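Local coordinates for NalD (PDB 5DAJ), which represses production of the MexAB-OprM multidrug efflux pump in Pseudomonas aeruginosa as a TetR-family regulator, and responds to novobiocin binding by allowing the pump's expression, at residues E20-L24 and R107-I111; N53-N59 and E121-A125; A95-L100 and L173-L178; E141-A145 and P159-S163; V151-M157 and R199-W205. All coordinates share one frame. Residues are numbered along the deposited sequence.

The five contacts run from the DNA-binding end of an all-helical TetR-family chain to the far end of its C-terminal domain. Contacts 1 and 2, centres 14 Å apart, tie helices 6-26 and 54-63 to helices 103-114 and 123-145, respectively, and touch through Phe23, Phe58 and Ile111. Contact 1 also touches contact 3, whose centre is 15 Å away. Along the chain the segments of these three alternate, contact 4 is nested inside contact 3, and contacts 4 and 5 cross. The latter two, centres 11 Å apart, touch where Ala162 meets Met157 and Leu201. Helix 123-145 serves contacts 2 and 4; helix 159-179 joins contacts 3 and 4. Contacts 2 to 5 all meet the second subunit.

Contact 1: residues E20-L24 and R107-I111; sequences EELFL and RILTI
Two helical segments, 20-24 and 107-111, run in broadly the same sense, 43° between their N-to-C directions, with axes 9.5 Å apart at closest; nearest CA pairs are Glu20 with Ile108 (6.7 Å) and Leu24 with Ile111 (5.6 Å). Arg107 (chi1 m, chi2 t, chi3 p) donates from NE to Glu20 OE2 at 2.7 Å in a salt bridge. Extended Glu20 (chi1 and chi2 t) gives OE1 to Lys104, one carboxylate answering two cations. Leu24 (chi1 t, chi2 p) lays CD2 over one face of the guanidinium, 3.3 Å from Arg107 NH1. Ile108 places CD1 4.0 Å from Glu20 OE1. This is a TetR-type domain junction, helix 6-26 of the DNA-binding domain against helix 103-114 of the C-terminal domain. Thr110 offers CG2 to Leu24 CD1 (4.1 Å); its OG1 is hydrogen-bonded to Arg106 O. Branched, apolar Ile111 (chi1 m, chi2 t) fills the space between Phe23 and Leu24: its CD1 is 3.4 Å from Glu20 O and 3.8 Å from Phe23 CB, its CG1 4.0 Å from Leu24 CD1.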
# COMPACT_ATOMS: atom_id res chain seq x y z
N GLU A 20 -8.05 9.33 16.95
CA GLU A 20 -7.67 9.73 15.58
C GLU A 20 -6.45 10.64 15.62
O GLU A 20 -5.46 10.39 14.94
CB GLU A 20 -8.85 10.42 14.88
CG GLU A 20 -8.59 10.86 13.44
CD GLU A 20 -9.75 11.66 12.86
OE1 GLU A 20 -10.92 11.35 13.16
OE2 GLU A 20 -9.49 12.61 12.09
N GLU A 21 -6.51 11.67 16.46
CA GLU A 21 -5.39 12.61 16.63
C GLU A 21 -4.13 11.93 17.18
O GLU A 21 -3.02 12.14 16.66
CB GLU A 21 -5.84 13.77 17.54
CG GLU A 21 -4.92 14.87 17.89
CD GLU A 21 -5.17 15.45 19.28
OE1 GLU A 21 -4.51 15.09 20.29
OE2 GLU A 21 -6.09 16.27 19.35
N LEU A 22 -4.30 11.08 18.20
CA LEU A 22 -3.16 10.38 18.83
C LEU A 22 -2.50 9.36 17.90
O LEU A 22 -1.28 9.37 17.75
CB LEU A 22 -3.56 9.69 20.14
CG LEU A 22 -3.34 10.54 21.39
CD1 LEU A 22 -4.52 11.45 21.64
CD2 LEU A 22 -3.09 9.65 22.59
N PHE A 23 -3.31 8.49 17.30
CA PHE A 23 -2.82 7.51 16.32
C PHE A 23 -2.03 8.21 15.22
O PHE A 23 -0.94 7.76 14.85
CB PHE A 23 -3.96 6.74 15.65
CG PHE A 23 -4.67 5.74 16.53
CD1 PHE A 23 -4.11 5.27 17.72
CD2 PHE A 23 -5.89 5.23 16.13
CE1 PHE A 23 -4.78 4.35 18.50
CE2 PHE A 23 -6.57 4.30 16.91
CZ PHE A 23 -6.01 3.86 18.09
N LEU A 24 -2.58 9.31 14.74
CA LEU A 24 -1.98 10.08 13.66
C LEU A 24 -0.61 10.67 14.03
O LEU A 24 0.31 10.67 13.23
CB LEU A 24 -2.94 11.20 13.22
CG LEU A 24 -2.65 11.94 11.93
CD1 LEU A 24 -2.61 10.99 10.74
CD2 LEU A 24 -3.73 13.00 11.72
N ARG A 107 -7.11 11.75 6.99
CA ARG A 107 -6.48 11.51 8.30
C ARG A 107 -6.53 10.03 8.72
O ARG A 107 -5.51 9.44 9.06
CB ARG A 107 -7.12 12.39 9.39
CG ARG A 107 -6.80 13.88 9.25
CD ARG A 107 -7.64 14.76 10.18
NE ARG A 107 -7.53 14.37 11.59
CZ ARG A 107 -6.60 14.78 12.45
NH1 ARG A 107 -5.65 15.64 12.10
NH2 ARG A 107 -6.62 14.33 13.70
N ILE A 108 -7.72 9.44 8.65
CA ILE A 108 -7.93 8.06 9.06
C ILE A 108 -7.21 7.06 8.15
O ILE A 108 -6.64 6.08 8.64
CB ILE A 108 -9.44 7.72 9.16
CG1 ILE A 108 -10.05 8.43 10.38
CG2 ILE A 108 -9.66 6.22 9.29
CD1 ILE A 108 -11.56 8.44 10.42
N LEU A 109 -7.23 7.29 6.84
CA LEU A 109 -6.53 6.41 5.90
C LEU A 109 -5.01 6.53 6.02
O LEU A 109 -4.31 5.53 5.83
CB LEU A 109 -6.96 6.64 4.46
CG LEU A 109 -8.37 6.17 4.11
CD1 LEU A 109 -8.64 6.49 2.66
CD2 LEU A 109 -8.57 4.68 4.34
N THR A 110 -4.52 7.72 6.36
CA THR A 110 -3.08 7.89 6.64
C THR A 110 -2.72 7.06 7.86
O THR A 110 -1.65 6.45 7.91
CB THR A 110 -2.68 9.41 6.91
OG1 THR A 110 -3.09 10.26 5.83
CG2 THR A 110 -1.20 9.68 7.11
N ILE A 111 -3.61 7.00 8.84
CA ILE A 111 -3.38 6.12 10.00
C ILE A 111 -3.29 4.65 9.55
O ILE A 111 -2.34 3.94 9.89
CB ILE A 111 -4.48 6.24 11.07
CG1 ILE A 111 -4.41 7.60 11.76
CG2 ILE A 111 -4.32 5.14 12.11
CD1 ILE A 111 -5.66 7.95 12.53

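Contact 2: residues N53-N59 and E121-A125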
# COMPACT_ATOMS: atom_id res chain seq x y z
N ASN A 53 -11.63 -3.25 23.20
CA ASN A 53 -10.19 -3.31 22.98
C ASN A 53 -9.75 -2.35 21.87
O ASN A 53 -10.58 -1.81 21.14
CB ASN A 53 -9.79 -4.75 22.64
CG ASN A 53 -10.48 -5.27 21.39
OD1 ASN A 53 -10.18 -4.84 20.29
ND2 ASN A 53 -11.40 -6.22 21.56
N LYS A 54 -8.44 -2.21 21.73
CA LYS A 54 -7.85 -1.28 20.76
C LYS A 54 -8.23 -1.61 19.32
O LYS A 54 -8.48 -0.71 18.52
CB LYS A 54 -6.32 -1.23 20.90
CG LYS A 54 -5.70 0.01 20.26
CD LYS A 54 -4.20 -0.09 20.06
CE LYS A 54 -3.45 -0.08 21.36
NZ LYS A 54 -1.99 0.08 21.12
N ALA A 55 -8.23 -2.90 18.98
CA ALA A 55 -8.54 -3.36 17.61
C ALA A 55 -9.95 -3.01 17.19
O ALA A 55 -10.19 -2.59 16.06
CB ALA A 55 -8.32 -4.86 17.47
N HIS A 56 -10.89 -3.20 18.12
CA HIS A 56 -12.29 -2.88 17.88
C HIS A 56 -12.49 -1.38 17.75
O HIS A 56 -13.29 -0.94 16.93
CB HIS A 56 -13.18 -3.41 18.99
CG HIS A 56 -14.64 -3.30 18.69
ND1 HIS A 56 -15.49 -2.53 19.45
CD2 HIS A 56 -15.40 -3.85 17.71
CE1 HIS A 56 -16.72 -2.62 18.96
NE2 HIS A 56 -16.69 -3.41 17.91
N LEU A 57 -11.79 -0.62 18.58
CA LEU A 57 -11.80 0.85 18.53
C LEU A 57 -11.36 1.31 17.15
O LEU A 57 -12.05 2.07 16.47
CB LEU A 57 -10.89 1.44 19.60
CG LEU A 57 -11.03 2.94 19.85
CD1 LEU A 57 -10.61 3.29 21.27
CD2 LEU A 57 -10.23 3.79 18.87
N PHE A 58 -10.20 0.81 16.73
CA PHE A 58 -9.61 1.10 15.42
C PHE A 58 -10.58 0.79 14.28
O PHE A 58 -10.69 1.54 13.32
CB PHE A 58 -8.32 0.30 15.25
CG PHE A 58 -7.59 0.58 13.97
CD1 PHE A 58 -6.92 1.76 13.80
CD2 PHE A 58 -7.58 -0.34 12.96
CE1 PHE A 58 -6.22 2.01 12.63
CE2 PHE A 58 -6.90 -0.09 11.78
CZ PHE A 58 -6.21 1.09 11.62
N ASN A 59 -11.29 -0.33 14.42
CA ASN A 59 -12.26 -0.77 13.42
C ASN A 59 -13.49 0.13 13.33
O ASN A 59 -13.98 0.43 12.23
CB ASN A 59 -12.70 -2.20 13.72
CG ASN A 59 -12.85 -3.04 12.47
OD1 ASN A 59 -13.88 -3.63 12.25
ND2 ASN A 59 -11.81 -3.08 11.65
N GLU A 121 -2.30 -7.96 18.33
CA GLU A 121 -3.25 -7.10 19.05
C GLU A 121 -4.24 -6.37 18.12
O GLU A 121 -5.28 -5.93 18.57
CB GLU A 121 -2.55 -6.12 20.03
CG GLU A 121 -2.03 -4.81 19.46
CD GLU A 121 -1.61 -3.79 20.53
OE1 GLU A 121 -1.92 -3.99 21.73
OE2 GLU A 121 -0.96 -2.77 20.17
N LEU A 122 -3.89 -6.25 16.83
CA LEU A 122 -4.80 -5.72 15.80
C LEU A 122 -5.31 -6.79 14.82
O LEU A 122 -5.67 -6.48 13.69
CB LEU A 122 -4.14 -4.57 15.05
CG LEU A 122 -4.03 -3.26 15.85
CD1 LEU A 122 -2.58 -2.97 16.23
CD2 LEU A 122 -4.59 -2.10 15.05
N ARG A 123 -5.35 -8.05 15.26
CA ARG A 123 -5.82 -9.17 14.42
C ARG A 123 -7.23 -8.91 13.89
O ARG A 123 -7.48 -9.05 12.69
CB ARG A 123 -5.83 -10.47 15.22
CG ARG A 123 -5.96 -11.73 14.38
CD ARG A 123 -4.59 -12.28 14.01
NE ARG A 123 -4.67 -13.54 13.27
CZ ARG A 123 -3.62 -14.28 12.91
NH1 ARG A 123 -2.37 -13.89 13.20
NH2 ARG A 123 -3.81 -15.41 12.25
N GLU A 124 -8.13 -8.53 14.79
CA GLU A 124 -9.55 -8.26 14.47
C GLU A 124 -9.71 -7.19 13.39
O GLU A 124 -10.55 -7.32 12.49
CB GLU A 124 -10.30 -7.81 15.72
CG GLU A 124 -11.78 -7.50 15.50
CD GLU A 124 -12.45 -6.90 16.72
OE1 GLU A 124 -11.98 -7.10 17.87
OE2 GLU A 124 -13.48 -6.22 16.54
N ALA A 125 -8.91 -6.13 13.50
CA ALA A 125 -8.95 -5.02 12.54
C ALA A 125 -8.50 -5.44 11.15
O ALA A 125 -9.12 -5.05 10.15
CB ALA A 125 -8.07 -3.89 13.03
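The start of helix 54-63 meets the start of helix 123-145, with the CA atoms of Ala55 and Leu122 only 4.8 Å apart. Asn53 and Leu122 hold the N-cap positions; Asn53 makes a capping bond, its OD1 accepting from His56 N at 2.8 Å, whereas Leu122 merely occupies the place. The contact is a second tie across the TetR domain junction, just after the predicted helix-turn-helix. Such close backbones need small residues: Ala55 CB rests 3.4 Å from Glu121 O and 4.0 Å from Glu124 CB, and Ala125 presents only a methyl group. Glu124 extends OE2 to the edge of the His56 ring, 3.3 Å from His56 CD2. Phe58 supplies the bulk, taking Leu122 CD2 over its ring face and touching Ile111 and Phe23 behind. Lys54 NZ donates to the backbone oxygens of loop residues Thr31 and Val28 and forms a salt bridge with Glu121 OE2 at 3.2 Å, its length bridging them. At the ring edge of Phe58, CD2 stands 3.6 Å from Ala125 CB.

Contact 3: residues A95-L100 and L173-L178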
# COMPACT_ATOMS: atom_id res chain seq x y z
N ALA A 95 -13.28 8.21 -5.48
CA ALA A 95 -12.49 7.70 -4.36
C ALA A 95 -11.13 8.40 -4.30
O ALA A 95 -10.73 8.90 -3.25
CB ALA A 95 -12.29 6.19 -4.49
N VAL A 96 -10.44 8.45 -5.45
CA VAL A 96 -9.13 9.10 -5.54
C VAL A 96 -9.26 10.59 -5.23
O VAL A 96 -8.50 11.14 -4.45
CB VAL A 96 -8.46 8.89 -6.92
CG1 VAL A 96 -7.21 9.76 -7.08
CG2 VAL A 96 -8.09 7.43 -7.11
N GLN A 97 -10.25 11.23 -5.85
CA GLN A 97 -10.52 12.65 -5.61
C GLN A 97 -10.92 12.99 -4.16
O GLN A 97 -10.62 14.09 -3.68
CB GLN A 97 -11.60 13.14 -6.57
CG GLN A 97 -11.12 13.24 -8.00
CD GLN A 97 -12.17 13.78 -8.95
OE1 GLN A 97 -13.36 13.51 -8.79
NE2 GLN A 97 -11.75 14.56 -9.93
N SER A 98 -11.56 12.06 -3.45
CA SER A 98 -11.94 12.24 -2.03
C SER A 98 -10.76 12.47 -1.07
O SER A 98 -10.93 13.05 0.02
CB SER A 98 -12.75 11.05 -1.51
OG SER A 98 -11.92 9.92 -1.31
N LEU A 99 -9.57 12.01 -1.47
CA LEU A 99 -8.32 12.25 -0.73
C LEU A 99 -8.09 13.72 -0.38
O LEU A 99 -7.55 14.03 0.68
CB LEU A 99 -7.11 11.75 -1.52
CG LEU A 99 -6.93 10.24 -1.60
CD1 LEU A 99 -5.90 9.89 -2.67
CD2 LEU A 99 -6.49 9.69 -0.25
N LEU A 100 -8.48 14.60 -1.29
CA LEU A 100 -8.38 16.05 -1.07
C LEU A 100 -9.61 16.60 -0.37
O LEU A 100 -9.50 17.33 0.62
CB LEU A 100 -8.19 16.81 -2.39
CG LEU A 100 -6.76 17.01 -2.91
CD1 LEU A 100 -6.82 17.76 -4.24
CD2 LEU A 100 -5.87 17.77 -1.92
N LEU A 173 -2.37 3.99 -5.53
CA LEU A 173 -2.51 5.44 -5.62
C LEU A 173 -2.74 6.08 -4.25
O LEU A 173 -2.10 7.08 -3.92
CB LEU A 173 -3.66 5.82 -6.56
CG LEU A 173 -3.43 5.54 -8.04
CD1 LEU A 173 -4.73 5.75 -8.80
CD2 LEU A 173 -2.34 6.43 -8.61
N PHE A 174 -3.65 5.49 -3.48
CA PHE A 174 -3.90 5.90 -2.09
C PHE A 174 -2.61 5.83 -1.28
O PHE A 174 -2.24 6.79 -0.61
CB PHE A 174 -4.96 5.01 -1.43
CG PHE A 174 -6.37 5.45 -1.68
CD1 PHE A 174 -6.83 5.65 -2.96
CD2 PHE A 174 -7.26 5.63 -0.62
CE1 PHE A 174 -8.14 6.05 -3.19
CE2 PHE A 174 -8.57 6.03 -0.84
CZ PHE A 174 -9.01 6.23 -2.13
N ASN A 175 -1.93 4.70 -1.39
CA ASN A 175 -0.71 4.47 -0.62
C ASN A 175 0.40 5.46 -0.98
O ASN A 175 0.99 6.08 -0.09
CB ASN A 175 -0.19 3.05 -0.85
CG ASN A 175 0.46 2.47 0.38
OD1 ASN A 175 1.66 2.64 0.59
ND2 ASN A 175 -0.32 1.79 1.20
N ASP A 176 0.67 5.59 -2.28
CA ASP A 176 1.68 6.54 -2.79
C ASP A 176 1.38 7.96 -2.34
O ASP A 176 2.25 8.63 -1.79
CB ASP A 176 1.78 6.50 -4.33
CG ASP A 176 2.96 5.68 -4.84
OD1 ASP A 176 3.90 5.39 -4.07
OD2 ASP A 176 2.96 5.33 -6.04
N TRP A 177 0.15 8.41 -2.58
CA TRP A 177 -0.21 9.80 -2.32
C TRP A 177 -0.16 10.15 -0.84
O TRP A 177 0.35 11.20 -0.47
CB TRP A 177 -1.58 10.17 -2.87
CG TRP A 177 -1.79 11.64 -2.82
CD1 TRP A 177 -1.30 12.56 -3.71
CD2 TRP A 177 -2.48 12.38 -1.82
NE1 TRP A 177 -1.67 13.82 -3.33
CE2 TRP A 177 -2.39 13.74 -2.17
CE3 TRP A 177 -3.18 12.03 -0.67
CZ2 TRP A 177 -2.98 14.75 -1.41
CZ3 TRP A 177 -3.76 13.04 0.10
CH2 TRP A 177 -3.66 14.38 -0.28
N LEU A 178 -0.70 9.27 -0.01
CA LEU A 178 -0.68 9.46 1.44
C LEU A 178 0.74 9.42 2.02
O LEU A 178 1.04 10.14 2.96
CB LEU A 178 -1.54 8.41 2.13
CG LEU A 178 -3.04 8.51 1.86
CD1 LEU A 178 -3.76 7.23 2.27
CD2 LEU A 178 -3.65 9.72 2.55
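Helices 84-101 and 159-179 run nearly parallel here, 20° between the N-to-C directions of the segments, whose axes are 10.7 Å apart at closest. That gap is too wide for backbones to touch, so large side chains must fill it. Leu99 is the main projection of the 95-100 side. It points toward the partner and enters a hollow lined by Phe174, Trp177 and Leu178. Leu99 CD2 lies over one face of the Phe174 ring, 4.1 Å from Phe174 CD2. The same Leu99 CD2 is 4.0 Å from Leu178 CD2, and Leu99 CB is 3.9 Å from Trp177 CZ3. In return the Phe174 ring pushes into a hollow at Ala95, whose methyl leaves room for it: Phe174 CZ is 3.4 Å from Ala95 O and 4.0 Å from Ala95 CB. Val96 forms the wall, its CG2 4.2 Å from Phe174 CE1. Val96 CG2 also meets Leu173 CD1 at 4.1 Å, and Leu100 CD2 approaches Trp177 CZ2 at 4.2 Å nearer the helix end. Ser98, small and polar, satisfies its hydroxyl within its own helix through a very short 2.5 Å bond from OG to Ala95 O. On helix 159-179, Asp176 OD2 is hydrogen-bonded to His167 ND1 of the second subunit. Interdigitated apolar packing of this kind forms the core of the helical C-terminal domain of TetR-family repressors, directly behind the dimer surface.

Contact 4: residues E141-A145 and P159-S163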
# COMPACT_ATOMS: atom_id res chain seq x y z
N GLU A 141 -15.35 -8.23 -9.77
CA GLU A 141 -15.26 -9.51 -10.46
C GLU A 141 -16.60 -9.86 -11.10
O GLU A 141 -16.69 -10.13 -12.30
CB GLU A 141 -14.82 -10.62 -9.50
CG GLU A 141 -14.30 -11.88 -10.17
CD GLU A 141 -13.59 -12.83 -9.21
OE1 GLU A 141 -13.21 -12.40 -8.09
OE2 GLU A 141 -13.42 -14.01 -9.57
N GLN A 142 -17.65 -9.81 -10.29
CA GLN A 142 -19.02 -10.06 -10.74
C GLN A 142 -19.45 -9.11 -11.86
O GLN A 142 -20.07 -9.53 -12.83
CB GLN A 142 -20.00 -9.97 -9.57
CG GLN A 142 -21.45 -10.31 -9.90
CD GLN A 142 -22.47 -9.72 -8.93
OE1 GLN A 142 -23.55 -9.29 -9.35
NE2 GLN A 142 -22.14 -9.71 -7.64
N LEU A 143 -19.12 -7.83 -11.70
CA LEU A 143 -19.40 -6.81 -12.72
C LEU A 143 -18.73 -7.14 -14.06
O LEU A 143 -19.39 -7.18 -15.09
CB LEU A 143 -18.99 -5.42 -12.23
CG LEU A 143 -18.93 -4.27 -13.25
CD1 LEU A 143 -20.19 -4.16 -14.07
CD2 LEU A 143 -18.68 -2.96 -12.53
N PHE A 144 -17.42 -7.38 -14.02
CA PHE A 144 -16.67 -7.78 -15.22
C PHE A 144 -17.15 -9.11 -15.81
O PHE A 144 -17.01 -9.35 -17.00
CB PHE A 144 -15.17 -7.89 -14.93
CG PHE A 144 -14.49 -6.57 -14.73
CD1 PHE A 144 -14.43 -5.62 -15.74
CD2 PHE A 144 -13.87 -6.28 -13.52
CE1 PHE A 144 -13.80 -4.41 -15.55
CE2 PHE A 144 -13.24 -5.06 -13.32
CZ PHE A 144 -13.20 -4.13 -14.34
N ALA A 145 -17.70 -9.98 -14.95
CA ALA A 145 -18.17 -11.31 -15.35
C ALA A 145 -19.52 -11.33 -16.07
O ALA A 145 -19.88 -12.35 -16.67
CB ALA A 145 -18.24 -12.22 -14.13
N PRO A 159 -12.31 -11.70 -15.61
CA PRO A 159 -12.84 -10.88 -14.51
C PRO A 159 -12.02 -10.96 -13.22
O PRO A 159 -11.90 -9.96 -12.51
CB PRO A 159 -14.23 -11.47 -14.27
CG PRO A 159 -14.63 -12.03 -15.59
CD PRO A 159 -13.37 -12.54 -16.21
N ARG A 160 -11.49 -12.14 -12.92
CA ARG A 160 -10.68 -12.34 -11.71
C ARG A 160 -9.49 -11.38 -11.71
O ARG A 160 -9.27 -10.65 -10.74
CB ARG A 160 -10.20 -13.79 -11.63
CG ARG A 160 -9.38 -14.13 -10.39
CD ARG A 160 -8.98 -15.59 -10.37
NE ARG A 160 -8.06 -15.92 -11.45
CZ ARG A 160 -6.73 -15.88 -11.38
NH1 ARG A 160 -6.10 -15.54 -10.27
NH2 ARG A 160 -6.01 -16.18 -12.46
N ILE A 161 -8.73 -11.40 -12.80
CA ILE A 161 -7.52 -10.58 -12.96
C ILE A 161 -7.84 -9.10 -13.05
O ILE A 161 -7.14 -8.27 -12.46
CB ILE A 161 -6.71 -11.00 -14.22
CG1 ILE A 161 -6.16 -12.42 -14.07
CG2 ILE A 161 -5.57 -10.03 -14.52
CD1 ILE A 161 -5.18 -12.63 -12.92
N ALA A 162 -8.89 -8.78 -13.80
CA ALA A 162 -9.31 -7.39 -13.99
C ALA A 162 -9.63 -6.70 -12.66
O ALA A 162 -9.14 -5.61 -12.40
CB ALA A 162 -10.53 -7.33 -14.91
N SER A 163 -10.43 -7.35 -11.83
CA SER A 163 -10.82 -6.77 -10.53
C SER A 163 -9.61 -6.56 -9.63
O SER A 163 -9.55 -5.59 -8.87
CB SER A 163 -11.86 -7.63 -9.81
OG SER A 163 -11.40 -8.96 -9.68
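Helix 123-145 and helix 159-179 of the TetR-type C-terminal domain meet here as neighbours in a helical bundle, the segments steeply inclined, 130° between their N-to-C directions, with axes 8.2 Å apart at closest. Apolar packing centres on Pro159, which suits the first turn of its helix, where the missing N-H costs nothing. Its ring fits against residues 141-145: Pro159 CB is 3.8 Å from Phe144 CB, and Pro159 CG lies 3.9 Å from Ala145 CB. Side chains also press on backbone atoms in van der Waals approaches, Pro159 CB 3.4 Å from Glu141 O and Ser163 CB 3.5 Å from Glu141 N; the small Ala162 and Ser163 let the helices come this near. Polar groups belong mainly to outside partners. Glu141 brings OE2 within 3.8 Å of Arg160 CB, but its OE1 forms a salt bridge with Arg164. Arg160, whose CA-to-CB bond points away, forms a salt bridge from NH2 to Asp189 OD1 of the second subunit, linking the contact to the dimer. The aromatic interaction is a CH-pi contact on the buried Phe144, whose side chain also meets Leu153 and Leu88: Ala162 CB sits over its ring face, 3.9 Å from the centroid and 15° off the normal.

Contact 5: residues V151-M157 and R199-W205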
# COMPACT_ATOMS: atom_id res chain seq x y z
N VAL A 151 -17.78 -9.41 -22.56
CA VAL A 151 -17.60 -9.30 -24.02
C VAL A 151 -16.66 -8.14 -24.42
O VAL A 151 -16.01 -8.19 -25.46
CB VAL A 151 -18.97 -9.18 -24.73
CG1 VAL A 151 -18.83 -8.73 -26.18
CG2 VAL A 151 -19.70 -10.51 -24.70
N ARG A 152 -16.62 -7.11 -23.58
CA ARG A 152 -15.82 -5.91 -23.82
C ARG A 152 -14.38 -5.98 -23.32
O ARG A 152 -13.59 -5.07 -23.59
CB ARG A 152 -16.49 -4.69 -23.20
CG ARG A 152 -17.95 -4.52 -23.60
CD ARG A 152 -18.52 -3.21 -23.07
NE ARG A 152 -17.70 -2.07 -23.48
CZ ARG A 152 -17.77 -0.84 -22.97
NH1 ARG A 152 -18.66 -0.55 -22.01
NH2 ARG A 152 -16.95 0.11 -23.42
N LEU A 153 -14.04 -7.02 -22.57
CA LEU A 153 -12.65 -7.19 -22.10
C LEU A 153 -11.77 -7.64 -23.25
O LEU A 153 -12.25 -8.29 -24.18
CB LEU A 153 -12.57 -8.22 -20.96
CG LEU A 153 -13.29 -7.89 -19.65
CD1 LEU A 153 -13.14 -9.05 -18.68
CD2 LEU A 153 -12.78 -6.61 -19.02
N HIS A 154 -10.48 -7.31 -23.19
CA HIS A 154 -9.53 -7.79 -24.20
C HIS A 154 -9.33 -9.31 -24.07
O HIS A 154 -9.56 -9.86 -23.00
CB HIS A 154 -8.16 -7.10 -24.13
CG HIS A 154 -8.13 -5.71 -24.69
ND1 HIS A 154 -8.66 -4.63 -24.02
CD2 HIS A 154 -7.62 -5.23 -25.84
CE1 HIS A 154 -8.49 -3.54 -24.75
NE2 HIS A 154 -7.86 -3.87 -25.86
N PRO A 155 -8.91 -9.97 -25.17
CA PRO A 155 -8.58 -11.40 -25.15
C PRO A 155 -7.63 -11.76 -24.01
O PRO A 155 -6.58 -11.13 -23.88
CB PRO A 155 -7.86 -11.61 -26.48
CG PRO A 155 -8.49 -10.62 -27.39
CD PRO A 155 -8.83 -9.42 -26.53
N GLY A 156 -8.01 -12.71 -23.16
CA GLY A 156 -7.15 -13.15 -22.06
C GLY A 156 -7.21 -12.33 -20.78
O GLY A 156 -6.52 -12.65 -19.81
N MSE A 157 -8.00 -11.25 -20.79
CA MSE A 157 -8.39 -10.57 -19.56
C MSE A 157 -9.60 -11.26 -18.99
O MSE A 157 -10.67 -11.23 -19.59
CB MSE A 157 -8.74 -9.09 -19.78
CG MSE A 157 -7.50 -8.21 -19.88
SE MSE A 157 -6.41 -8.39 -18.25
CE MSE A 157 -7.87 -8.50 -16.94
N ARG A 199 -8.38 1.72 -20.15
CA ARG A 199 -8.16 1.58 -21.58
C ARG A 199 -7.55 0.19 -21.85
O ARG A 199 -7.86 -0.44 -22.86
CB ARG A 199 -7.22 2.67 -22.10
CG ARG A 199 -7.18 2.79 -23.61
CD ARG A 199 -6.01 3.65 -24.06
NE ARG A 199 -6.19 5.06 -23.70
CZ ARG A 199 -6.44 6.03 -24.57
NH1 ARG A 199 -6.55 5.75 -25.86
NH2 ARG A 199 -6.59 7.28 -24.15
N GLY A 200 -6.69 -0.26 -20.94
CA GLY A 200 -6.04 -1.57 -21.05
C GLY A 200 -6.94 -2.77 -20.81
O GLY A 200 -6.69 -3.86 -21.31
N LEU A 201 -7.98 -2.58 -20.00
CA LEU A 201 -8.94 -3.64 -19.69
C LEU A 201 -10.04 -3.76 -20.74
O LEU A 201 -10.43 -4.87 -21.10
CB LEU A 201 -9.60 -3.41 -18.32
CG LEU A 201 -8.70 -3.56 -17.09
CD1 LEU A 201 -9.43 -3.05 -15.85
CD2 LEU A 201 -8.27 -5.00 -16.88
N VAL A 202 -10.53 -2.62 -21.22
CA VAL A 202 -11.76 -2.55 -22.03
C VAL A 202 -11.50 -2.12 -23.48
O VAL A 202 -10.76 -1.17 -23.74
CB VAL A 202 -12.79 -1.60 -21.38
CG1 VAL A 202 -14.10 -1.59 -22.16
CG2 VAL A 202 -13.06 -2.03 -19.94
N ARG A 203 -12.15 -2.82 -24.41
CA ARG A 203 -11.90 -2.69 -25.86
C ARG A 203 -12.07 -1.29 -26.42
O ARG A 203 -11.17 -0.77 -27.09
CB ARG A 203 -12.77 -3.65 -26.68
CG ARG A 203 -12.03 -4.89 -27.15
CD ARG A 203 -12.97 -5.84 -27.87
NE ARG A 203 -12.65 -7.24 -27.83
CZ ARG A 203 -11.63 -7.88 -28.41
NH1 ARG A 203 -10.66 -7.23 -29.07
NH2 ARG A 203 -11.56 -9.20 -28.28
N ASP A 204 -13.22 -0.68 -26.15
CA ASP A 204 -13.57 0.59 -26.81
C ASP A 204 -13.02 1.79 -26.06
O ASP A 204 -12.28 2.59 -26.63
CB ASP A 204 -15.09 0.70 -27.02
CG ASP A 204 -15.55 0.07 -28.35
OD1 ASP A 204 -14.70 -0.35 -29.17
OD2 ASP A 204 -16.78 0.00 -28.57
N TRP A 205 -13.38 1.92 -24.79
CA TRP A 205 -13.00 3.07 -23.95
C TRP A 205 -12.64 4.34 -24.72
O TRP A 205 -13.26 5.38 -24.53
CB TRP A 205 -11.85 2.72 -22.99
CG TRP A 205 -11.94 3.50 -21.73
CD1 TRP A 205 -11.16 4.56 -21.35
CD2 TRP A 205 -12.91 3.33 -20.69
NE1 TRP A 205 -11.57 5.04 -20.13
CE2 TRP A 205 -12.65 4.31 -19.70
CE3 TRP A 205 -13.98 2.45 -20.50
CZ2 TRP A 205 -13.40 4.42 -18.53
CZ3 TRP A 205 -14.73 2.56 -19.34
CH2 TRP A 205 -14.43 3.54 -18.37
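A single antiparallel beta bridge, Leu153 with Val202, joins the loop before helix 159-179 to the chain just past helix 186-201, near the C-terminal end of this TetR-type domain. It is a non-hydrogen-bonded pair with CA atoms 4.7 Å apart, flanked by two backbone bonds: Arg203 N to Arg152 O at 2.8 Å and His154 N to Leu201 O at 3.2 Å. Arg203 loses the largest area. Its long chain spreads along segment 151-157, and Arg203 NH2 lies 3.3 Å from Pro155 CD. Arg152 lays a guanidinium face on Val202, Arg152 NH2 3.5 Å from Val202 CG1, while NH1 forms a salt bridge with Asp83; the arginine thus combines flat packing with charge pairing. His154 suits its place by being both flat and polar: Arg203 CG lies over one ring face, with Leu201 O and Val202 O at the edge. Its side chain also packs on Arg199 of the second subunit. It opens a type II turn, His154 to Met157, in which Gly156 takes the positive phi that suits glycine. Met157, present as selenomethionine, sets CE 3.5 Å from Leu201 CD2. Leu201 O, already bonded to the His154 backbone, receives a second, weak hydrogen bond from His154 ND1 at 3.4 Å.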